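Local coordinates for xylose isomerase domain protein (Alicyclobacillus acidocaldarius subsp. acidocaldarius, PDB 3U0H) that is a putative xylose isomerase-like protein with a TIM-barrel fold that may act as an isomerase on a substrate not yet established, at residues 114-117 with 118-122; 123-126 with 127-131; 164-167 with 168-171. All coordinates share one frame; numbering follows the deposited sequence.

Interaction 1. Residues 114-117 with 118-122; sequences VRYI and SQLAR
With chi1 at -58°, Ser118 holds OG beside its own backbone N and turns it back down the helix toward Val114 O. Two groups of Ser118 approach that oxygen. The distance from OG to Val114 O, 2.4 Å as modelled, is too short to be trusted, which makes this bond doubtful in detail; the sound one is the backbone bond from Ser118 N, 3.2 Å from Val114 O and lifted 43° above the carbonyl plane. Val114 CG2 flanks the hydroxyl, at 3.8 Å from Ser118 OG.

Two residues further along, Tyr116 and Leu120 both send CG anti to the backbone N (Tyr116 chi1 175°), and the branch CD2 of Leu120 meets the phenol obliquely, 4.3 Å from Tyr116 CE1. Beneath the side chains, Leu120 N bonds to Tyr116 O at 3.1 Å and Ala121 N to Ile117 O at 3.0 Å. Ile117, Leu120 and Ala121 pack on Phe165 of helix 159-169, while Arg115 reaches out to a salt bridge with Asp161 of the second subunit. The torsion and placement of Ser118 are consistent with the familiar contact of a helical serine with the carbonyl four residues earlier, here in helix 113-131 on the outside of a TIM barrel.

Interaction 2. Residues 123-126 with 127-131; sequences RIRQ and VAVEL
Val127 and Val129 each lay one methyl back over the preceding turn, and the two branches run alongside different carbonyl groups. In Val127, CG1 is anti to the backbone N (chi1 167°), which puts CG2 beside the N and anti to the carbonyl carbon, 3.2 Å from Arg123 O. Val129 repeats the orientation, its CG2 lying 3.1 Å from Arg125 O. Each of these oxygens is also bonded to the valine's own amide: Val127 N to Arg123 O at 2.9 Å, and Val129 N to Arg125 O at 2.8 Å with a fairly straight N-H...O angle of 164°.

Gln126 and Glu130 meet through a backbone bond and a bridging water. The first torsion of Glu130 brings CG beside its backbone N and 3.6 Å from Gln126 O, and the bend at chi2 (-57°) turns OE2 to the water, which donates to Glu130 OE2 and to Gln126 O, at 2.9 Å from each of them. Gln126 O also accepts from Glu130 N, at 3.1 Å. The amide end of Gln126 is engaged otherwise, OE1 accepting from Arg122 NH1.

The long arginines reach different partners: Arg123 binds Asp74 O and forms a salt bridge with Glu76, whereas Arg125 NE bonds to Ile169 O and its NH1 to Glu167 O of the second subunit. Chemically, then, the carbonyls of residues 123-126 each accept an amide, Gln126 O a water as well, and valine CG2 methyls lie against two of them, while the arginine guanidiniums bond to carbonyl and carboxylate oxygens outside the two segments.

Interaction 3. Residues 164-167 with 168-171; sequences TFWE and AIGA. With EDO (1,2-ethanediol), chain E.
Trp166 O is gripped from two sources: Gly170 N donates to it over 3.0 Å in a nearly straight bond (N-H...O 168°), and a water lies 2.8 Å from the same Trp166 O. That water has several acceptors competing for its protons, but it also accepts from Ala171 N at 3.0 Å, and so ties the first residues beyond the helix to its last turn. Phe165 O likewise receives two amides, Ile169 N at 3.2 Å and, through a weak bond of poor angle, Ala168 N.

This is the C-terminal end of helix 159-169, one of the outer helices of the TIM barrel, leading into strand 174-179. Gly170 is the first residue to leave helical geometry and does so with phi of 64°, a positive value that glycine adopts readily.

On the side turned to helix 113-131, the side chains of Phe165 and Ile169 cross at about a right angle. Phe165 places CG anti to the backbone N, while Ile169 holds CG1 beside its N and anti to the carbonyl carbon, and together these torsions set Ile169 CD1 over one ring face in a CH-pi contact, 4.2 Å from the centroid of the Phe165 ring and 29° off its normal. The same methyl lies at the edge of the Trp166 indole, near its plane, while Ala168 CB meets Phe165 CD1 at 4.1 Å.

Glu167 extends the other way, where OE1 forms a salt bridge with Arg122 of the second subunit. A 1,2-ethanediol, probably from the crystallisation liquor, donates from O2 to Gly170 O at 2.7 Å and is also hydrogen-bonded to Gly170 O of the second subunit.

Overall arrangement
Following the chain, interaction 1 occupies the N-terminal part of helix 113-131 and interaction 2 the rest, the two adjoining without overlap; interaction 3 comes later, at the end of helix 159-169. All three are local, so none closes a long loop, and they run in series rather than nesting or crossing. The helices are nevertheless joined: Ala121 CB lies 3.8 Å from Ala168 CB, Ile124 CG2 meets Ile169 CD1 at 3.7 Å, and Ala128 packs on Ala171. Thus residues 114-131 and 164-171 tie neighbouring outer helices of the barrel; interactions 1 and 3 face the second subunit broadly, interaction 2 through Arg125.

Interaction 1. Residues 114-117 with 118-122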
ATOM      1  N   VAL A 114      -8.944  20.261 -10.896  1.00 19.09           N
ATOM      2  CA  VAL A 114      -8.815  19.487  -9.699  1.00 19.53           C
ATOM      3  C   VAL A 114      -9.645  18.215  -9.803  1.00 20.59           C
ATOM      4  O   VAL A 114      -9.171  17.144  -9.392  1.00 20.76           O
ATOM      5  CB  VAL A 114      -9.144  20.247  -8.416  1.00 20.22           C
ATOM      6  CG1 VAL A 114     -10.557  20.813  -8.422  1.00 18.14           C
ATOM      7  CG2 VAL A 114      -8.878  19.311  -7.220  1.00 19.94           C
ATOM      8  N   ARG A 115     -10.830  18.316 -10.418  1.00 20.17           N
ATOM      9  CA  ARG A 115     -11.726  17.171 -10.647  1.00 21.29           C
ATOM     10  C   ARG A 115     -11.157  16.204 -11.690  1.00 21.12           C
ATOM     11  O   ARG A 115     -11.152  15.000 -11.505  1.00 19.23           O
ATOM     12  CB  ARG A 115     -13.094  17.637 -11.176  1.00 24.58           C
ATOM     13  CG  ARG A 115     -13.739  18.798 -10.381  1.00 31.49           C
ATOM     14  CD  ARG A 115     -14.809  18.330  -9.421  1.00 35.53           C
ATOM     15  NE  ARG A 115     -15.270  19.411  -8.551  1.00 40.59           N
ATOM     16  CZ  ARG A 115     -16.535  19.595  -8.169  1.00 40.97           C
ATOM     17  NH1 ARG A 115     -17.488  18.794  -8.598  1.00 44.26           N
ATOM     18  NH2 ARG A 115     -16.850  20.592  -7.360  1.00 42.41           N
ATOM     19  N   TYR A 116     -10.719  16.745 -12.797  1.00 18.96           N
ATOM     20  CA  TYR A 116     -10.435  15.931 -13.944  1.00 20.39           C
ATOM     21  C   TYR A 116      -9.190  15.130 -13.648  1.00 20.24           C
ATOM     22  O   TYR A 116      -9.166  13.924 -13.809  1.00 20.87           O
ATOM     23  CB  TYR A 116     -10.190  16.846 -15.131  1.00 19.89           C
ATOM     24  CG  TYR A 116      -9.765  16.159 -16.364  1.00 21.13           C
ATOM     25  CD1 TYR A 116      -8.450  15.964 -16.653  1.00 20.97           C
ATOM     26  CD2 TYR A 116     -10.695  15.705 -17.283  1.00 23.05           C
ATOM     27  CE1 TYR A 116      -8.059  15.345 -17.826  1.00 20.49           C
ATOM     28  CE2 TYR A 116     -10.301  15.086 -18.467  1.00 22.06           C
ATOM     29  CZ  TYR A 116      -8.970  14.927 -18.731  1.00 20.83           C
ATOM     30  OH  TYR A 116      -8.563  14.278 -19.895  1.00 25.36           O
ATOM     31  N   ILE A 117      -8.182  15.838 -13.162  1.00 19.37           N
ATOM     32  CA  ILE A 117      -6.857  15.293 -12.900  1.00 18.90           C
ATOM     33  C   ILE A 117      -6.898  14.348 -11.717  1.00 18.61           C
ATOM     34  O   ILE A 117      -6.288  13.295 -11.784  1.00 17.42           O
ATOM     35  CB  ILE A 117      -5.776  16.389 -12.625  1.00 17.61           C
ATOM     36  CG1 ILE A 117      -5.650  17.298 -13.846  1.00 18.12           C
ATOM     37  CG2 ILE A 117      -4.432  15.795 -12.332  1.00 18.66           C
ATOM     38  CD1 ILE A 117      -4.598  18.428 -13.781  1.00 18.40           C
ATOM     39  N   SER A 118      -7.615  14.694 -10.655  1.00 18.19           N
ATOM     40  CA  SER A 118      -7.656  13.829  -9.484  1.00 18.14           C
ATOM     41  C   SER A 118      -8.368  12.481  -9.766  1.00 20.58           C
ATOM     42  O   SER A 118      -7.859  11.406  -9.359  1.00 19.20           O
ATOM     43  CB  SER A 118      -8.390  14.505  -8.340  1.00 18.94           C
ATOM     44  OG  SER A 118      -7.799  15.730  -7.988  1.00 17.00           O
ATOM     45  N   GLN A 119      -9.532  12.545 -10.454  1.00 18.21           N
ATOM     46  CA  GLN A 119     -10.268  11.347 -10.726  1.00 18.72           C
ATOM     47  C   GLN A 119      -9.422  10.472 -11.665  1.00 18.94           C
ATOM     48  O   GLN A 119      -9.314   9.229 -11.485  1.00 18.39           O
ATOM     49  CB  GLN A 119     -11.630  11.640 -11.358  1.00 17.79           C
ATOM     50  CG  GLN A 119     -12.405  10.387 -11.584  1.00 19.02           C
ATOM     51  CD  GLN A 119     -13.775  10.604 -12.221  1.00 19.84           C
ATOM     52  OE1 GLN A 119     -13.944  10.529 -13.466  1.00 20.98           O
ATOM     53  NE2 GLN A 119     -14.748  10.807 -11.386  1.00 16.34           N
ATOM     54  N   LEU A 120      -8.869  11.101 -12.680  1.00 17.78           N
ATOM     55  CA  LEU A 120      -8.098  10.332 -13.631  1.00 20.35           C
ATOM     56  C   LEU A 120      -6.855   9.642 -12.927  1.00 20.18           C
ATOM     57  O   LEU A 120      -6.558   8.478 -13.183  1.00 19.03           O
ATOM     58  CB  LEU A 120      -7.725  11.196 -14.842  1.00 18.68           C
ATOM     59  CG  LEU A 120      -6.949  10.473 -15.929  1.00 18.85           C
ATOM     60  CD1 LEU A 120      -7.840   9.484 -16.623  1.00 18.66           C
ATOM     61  CD2 LEU A 120      -6.332  11.455 -16.931  1.00 19.15           C
ATOM     62  N   ALA A 121      -6.179  10.356 -12.024  1.00 20.87           N
ATOM     63  CA  ALA A 121      -5.038   9.798 -11.245  1.00 20.45           C
ATOM     64  C   ALA A 121      -5.512   8.563 -10.504  1.00 19.87           C
ATOM     65  O   ALA A 121      -4.863   7.502 -10.533  1.00 21.02           O
ATOM     66  CB  ALA A 121      -4.457  10.806 -10.243  1.00 18.04           C
ATOM     67  N   ARG A 122      -6.659   8.666  -9.874  1.00 19.90           N
ATOM     68  CA  ARG A 122      -7.131   7.570  -9.020  1.00 20.81           C
ATOM     69  C   ARG A 122      -7.552   6.332  -9.820  1.00 21.16           C
ATOM     70  O   ARG A 122      -7.384   5.217  -9.384  1.00 23.88           O
ATOM     71  CB  ARG A 122      -8.256   8.052  -8.106  1.00 20.03           C
ATOM     72  CG  ARG A 122      -8.850   6.964  -7.209  1.00 20.52           C
ATOM     73  CD  ARG A 122     -10.066   6.285  -7.826  1.00 22.12           C
ATOM     74  NE  ARG A 122     -11.175   7.175  -8.220  1.00 21.87           N
ATOM     75  CZ  ARG A 122     -12.300   6.776  -8.834  1.00 23.93           C
ATOM     76  NH1 ARG A 122     -12.491   5.505  -9.197  1.00 23.80           N
ATOM     77  NH2 ARG A 122     -13.251   7.666  -9.087  1.00 25.37           N
TER

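Interaction 2. Residues 123-126 with 127-131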
ATOM      1  N   ARG A 123      -8.135   6.528 -10.983  1.00 21.92           N
ATOM      2  CA  ARG A 123      -8.635   5.403 -11.799  1.00 20.33           C
ATOM      3  C   ARG A 123      -7.508   4.640 -12.509  1.00 19.68           C
ATOM      4  O   ARG A 123      -7.593   3.438 -12.723  1.00 19.61           O
ATOM      5  CB  ARG A 123      -9.633   5.931 -12.844  1.00 20.87           C
ATOM      6  CG  ARG A 123     -10.972   6.341 -12.272  1.00 22.02           C
ATOM      7  CD  ARG A 123     -11.938   6.811 -13.344  1.00 21.03           C
ATOM      8  NE  ARG A 123     -13.288   7.000 -12.853  1.00 20.32           N
ATOM      9  CZ  ARG A 123     -14.352   7.206 -13.642  1.00 21.14           C
ATOM     10  NH1 ARG A 123     -14.224   7.220 -14.996  1.00 21.50           N
ATOM     11  NH2 ARG A 123     -15.549   7.391 -13.099  1.00 19.52           N
ATOM     12  N   ILE A 124      -6.493   5.373 -12.915  1.00 18.30           N
ATOM     13  CA  ILE A 124      -5.289   4.811 -13.517  1.00 18.23           C
ATOM     14  C   ILE A 124      -4.547   3.995 -12.482  1.00 18.24           C
ATOM     15  O   ILE A 124      -4.020   2.933 -12.799  1.00 19.56           O
ATOM     16  CB  ILE A 124      -4.361   5.914 -14.113  1.00 18.11           C
ATOM     17  CG1 ILE A 124      -5.061   6.577 -15.336  1.00 18.03           C
ATOM     18  CG2 ILE A 124      -3.026   5.311 -14.557  1.00 16.47           C
ATOM     19  CD1 ILE A 124      -4.304   7.686 -16.066  1.00 15.54           C
ATOM     20  N   ARG A 125      -4.532   4.486 -11.242  1.00 18.69           N
ATOM     21  CA  ARG A 125      -3.942   3.788 -10.098  1.00 16.68           C
ATOM     22  C   ARG A 125      -4.681   2.459  -9.903  1.00 17.25           C
ATOM     23  O   ARG A 125      -4.058   1.393  -9.737  1.00 17.46           O
ATOM     24  CB  ARG A 125      -4.053   4.664  -8.841  1.00 16.10           C
ATOM     25  CG  ARG A 125      -3.566   4.019  -7.569  1.00 17.50           C
ATOM     26  CD  ARG A 125      -4.017   4.841  -6.326  1.00 18.74           C
ATOM     27  NE  ARG A 125      -3.688   6.238  -6.521  1.00 20.32           N
ATOM     28  CZ  ARG A 125      -4.329   7.324  -6.070  1.00 20.38           C
ATOM     29  NH1 ARG A 125      -5.385   7.253  -5.299  1.00 17.32           N
ATOM     30  NH2 ARG A 125      -3.839   8.527  -6.436  1.00 20.85           N
ATOM     31  N   GLN A 126      -6.010   2.534  -9.855  1.00 17.66           N
ATOM     32  CA  GLN A 126      -6.847   1.326  -9.740  1.00 18.10           C
ATOM     33  C   GLN A 126      -6.554   0.357 -10.901  1.00 18.37           C
ATOM     34  O   GLN A 126      -6.432  -0.834 -10.697  1.00 19.93           O
ATOM     35  CB  GLN A 126      -8.315   1.687  -9.655  1.00 18.79           C
ATOM     36  CG  GLN A 126      -8.748   2.297  -8.318  1.00 19.69           C
ATOM     37  CD  GLN A 126     -10.230   2.698  -8.302  1.00 20.32           C
ATOM     38  OE1 GLN A 126     -10.732   3.322  -9.222  1.00 21.23           O
ATOM     39  NE2 GLN A 126     -10.917   2.323  -7.266  1.00 20.23           N
ATOM     40  N   VAL A 127      -6.414   0.861 -12.108  1.00 19.17           N
ATOM     41  CA  VAL A 127      -6.098  -0.004 -13.226  1.00 18.74           C
ATOM     42  C   VAL A 127      -4.736  -0.657 -13.013  1.00 20.01           C
ATOM     43  O   VAL A 127      -4.615  -1.879 -13.161  1.00 18.30           O
ATOM     44  CB  VAL A 127      -6.171   0.756 -14.531  1.00 19.06           C
ATOM     45  CG1 VAL A 127      -5.532  -0.013 -15.704  1.00 18.34           C
ATOM     46  CG2 VAL A 127      -7.634   1.070 -14.848  1.00 19.17           C
ATOM     47  N   ALA A 128      -3.741   0.140 -12.630  1.00 19.55           N
ATOM     48  CA  ALA A 128      -2.388  -0.355 -12.466  1.00 19.61           C
ATOM     49  C   ALA A 128      -2.338  -1.401 -11.378  1.00 20.28           C
ATOM     50  O   ALA A 128      -1.673  -2.396 -11.511  1.00 21.09           O
ATOM     51  CB  ALA A 128      -1.472   0.787 -12.084  1.00 19.39           C
ATOM     52  N   VAL A 129      -3.045  -1.166 -10.292  1.00 20.41           N
ATOM     53  CA  VAL A 129      -3.140  -2.126  -9.210  1.00 21.03           C
ATOM     54  C   VAL A 129      -3.760  -3.461  -9.634  1.00 21.51           C
ATOM     55  O   VAL A 129      -3.237  -4.511  -9.237  1.00 23.17           O
ATOM     56  CB  VAL A 129      -3.894  -1.553  -7.994  1.00 20.88           C
ATOM     57  CG1 VAL A 129      -4.243  -2.653  -6.968  1.00 16.97           C
ATOM     58  CG2 VAL A 129      -3.064  -0.431  -7.369  1.00 19.88           C
ATOM     59  N   GLU A 130      -4.787  -3.470 -10.478  1.00 21.67           N
ATOM     60  CA  GLU A 130      -5.382  -4.751 -10.904  1.00 22.85           C
ATOM     61  C   GLU A 130      -4.341  -5.515 -11.698  1.00 21.85           C
ATOM     62  O   GLU A 130      -4.446  -6.744 -11.849  1.00 20.62           O
ATOM     63  CB  GLU A 130      -6.648  -4.588 -11.779  1.00 27.35           C
ATOM     64  CG  GLU A 130      -7.863  -4.088 -11.021  1.00 30.48           C
ATOM     65  CD  GLU A 130      -8.178  -5.007  -9.865  1.00 32.21           C
ATOM     66  OE1 GLU A 130      -8.211  -6.224 -10.100  1.00 36.43           O
ATOM     67  OE2 GLU A 130      -8.322  -4.542  -8.724  1.00 36.17           O
ATOM     68  N   LEU A 131      -3.326  -4.813 -12.184  1.00 18.65           N
ATOM     69  CA  LEU A 131      -2.371  -5.487 -13.094  1.00 20.26           C
ATOM     70  C   LEU A 131      -1.082  -5.957 -12.394  1.00 19.14           C
ATOM     71  O   LEU A 131      -0.284  -6.687 -12.975  1.00 20.96           O
ATOM     72  CB  LEU A 131      -2.064  -4.605 -14.318  1.00 18.68           C
ATOM     73  CG  LEU A 131      -3.220  -4.335 -15.297  1.00 18.83           C
ATOM     74  CD1 LEU A 131      -2.786  -3.196 -16.227  1.00 19.16           C
ATOM     75  CD2 LEU A 131      -3.579  -5.556 -16.149  1.00 19.48           C
TER
HETATM   76  O   HOH W   1      -7.759  -1.719  -8.328  1.00 34.18           O

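Interaction 3. Residues 164-167 with 168-171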
ATOM      1  N   THR A 164       5.534  14.094 -13.928  1.00 20.86           N
ATOM      2  CA  THR A 164       4.906  14.649 -12.715  1.00 21.36           C
ATOM      3  C   THR A 164       3.582  13.912 -12.474  1.00 21.30           C
ATOM      4  O   THR A 164       3.205  13.652 -11.339  1.00 21.59           O
ATOM      5  CB  THR A 164       4.676  16.150 -12.784  1.00 21.92           C
ATOM      6  OG1 THR A 164       3.681  16.410 -13.805  1.00 23.44           O
ATOM      7  CG2 THR A 164       6.017  16.886 -13.141  1.00 21.55           C
ATOM      8  N   PHE A 165       2.917  13.473 -13.525  1.00 21.40           N
ATOM      9  CA  PHE A 165       1.579  12.847 -13.364  1.00 20.23           C
ATOM     10  C   PHE A 165       1.704  11.469 -12.726  1.00 20.74           C
ATOM     11  O   PHE A 165       0.862  11.117 -11.903  1.00 22.00           O
ATOM     12  CB  PHE A 165       0.829  12.837 -14.684  1.00 20.02           C
ATOM     13  CG  PHE A 165      -0.588  12.307 -14.611  1.00 19.88           C
ATOM     14  CD1 PHE A 165      -1.498  12.807 -13.691  1.00 18.22           C
ATOM     15  CD2 PHE A 165      -1.019  11.353 -15.506  1.00 17.76           C
ATOM     16  CE1 PHE A 165      -2.782  12.339 -13.644  1.00 16.82           C
ATOM     17  CE2 PHE A 165      -2.316  10.865 -15.432  1.00 19.19           C
ATOM     18  CZ  PHE A 165      -3.198  11.366 -14.506  1.00 17.35           C
ATOM     19  N   TRP A 166       2.799  10.742 -13.011  1.00 21.93           N
ATOM     20  CA  TRP A 166       3.174   9.546 -12.231  1.00 20.78           C
ATOM     21  C   TRP A 166       3.108   9.706 -10.737  1.00 19.57           C
ATOM     22  O   TRP A 166       2.762   8.814 -10.029  1.00 21.45           O
ATOM     23  CB  TRP A 166       4.575   9.028 -12.605  1.00 20.93           C
ATOM     24  CG  TRP A 166       4.707   8.583 -14.045  1.00 21.90           C
ATOM     25  CD1 TRP A 166       3.683   8.221 -14.925  1.00 22.06           C
ATOM     26  CD2 TRP A 166       5.945   8.361 -14.781  1.00 21.76           C
ATOM     27  NE1 TRP A 166       4.181   7.832 -16.123  1.00 22.88           N
ATOM     28  CE2 TRP A 166       5.546   7.967 -16.129  1.00 23.91           C
ATOM     29  CE3 TRP A 166       7.297   8.551 -14.496  1.00 23.08           C
ATOM     30  CZ2 TRP A 166       6.480   7.693 -17.127  1.00 23.67           C
ATOM     31  CZ3 TRP A 166       8.227   8.276 -15.514  1.00 24.66           C
ATOM     32  CH2 TRP A 166       7.822   7.842 -16.801  1.00 22.92           C
ATOM     33  N   GLU A 167       3.460  10.836 -10.222  1.00 21.37           N
ATOM     34  CA  GLU A 167       3.413  11.049  -8.778  1.00 23.96           C
ATOM     35  C   GLU A 167       1.967  11.071  -8.284  1.00 21.70           C
ATOM     36  O   GLU A 167       1.680  10.601  -7.231  1.00 20.87           O
ATOM     37  CB  GLU A 167       4.071  12.395  -8.443  1.00 26.18           C
ATOM     38  CG  GLU A 167       5.559  12.519  -8.806  1.00 29.41           C
ATOM     39  CD  GLU A 167       6.168  13.903  -8.456  1.00 32.45           C
ATOM     40  OE1 GLU A 167       5.755  14.545  -7.443  1.00 28.27           O
ATOM     41  OE2 GLU A 167       7.074  14.352  -9.216  1.00 35.82           O
ATOM     42  N   ALA A 168       1.053  11.635  -9.072  1.00 22.81           N
ATOM     43  CA  ALA A 168      -0.366  11.724  -8.652  1.00 21.49           C
ATOM     44  C   ALA A 168      -0.913  10.304  -8.537  1.00 20.44           C
ATOM     45  O   ALA A 168      -1.573   9.946  -7.567  1.00 18.81           O
ATOM     46  CB  ALA A 168      -1.181  12.565  -9.658  1.00 18.80           C
ATOM     47  N   ILE A 169      -0.571   9.494  -9.544  1.00 19.01           N
ATOM     48  CA  ILE A 169      -1.071   8.137  -9.679  1.00 18.49           C
ATOM     49  C   ILE A 169      -0.513   7.278  -8.528  1.00 18.21           C
ATOM     50  O   ILE A 169      -1.238   6.507  -7.922  1.00 18.49           O
ATOM     51  CB  ILE A 169      -0.663   7.496 -11.068  1.00 18.55           C
ATOM     52  CG1 ILE A 169      -1.214   8.308 -12.284  1.00 19.21           C
ATOM     53  CG2 ILE A 169      -1.110   6.029 -11.090  1.00 17.85           C
ATOM     54  CD1 ILE A 169      -0.616   7.971 -13.692  1.00 18.27           C
ATOM     55  N   GLY A 170       0.787   7.361  -8.300  1.00 18.96           N
ATOM     56  CA  GLY A 170       1.466   6.679  -7.213  1.00 21.92           C
ATOM     57  C   GLY A 170       1.446   5.176  -7.278  1.00 24.17           C
ATOM     58  O   GLY A 170       1.275   4.542  -6.256  1.00 29.56           O
ATOM     59  N   ALA A 171       1.590   4.611  -8.485  1.00 25.87           N
ATOM     60  CA  ALA A 171       1.573   3.162  -8.695  1.00 25.02           C
ATOM     61  C   ALA A 171       2.896   2.861  -9.290  1.00 25.33           C
ATOM     62  O   ALA A 171       3.348   3.554 -10.219  1.00 32.50           O
ATOM     63  CB  ALA A 171       0.473   2.696  -9.655  1.00 23.43           C
TER
HETATM   64  C1  EDO E 281      -1.837   6.173  -3.445  1.00 50.93           C
HETATM   65  O1  EDO E 281      -2.354   5.592  -2.260  1.00 53.31           O
HETATM   66  C2  EDO E 281      -0.986   5.161  -4.198  1.00 48.99           C
HETATM   67  O2  EDO E 281       0.360   5.338  -3.788  1.00 61.50           O
HETATM   68  O   HOH W   2       2.695   6.154 -10.806  1.00 31.63           O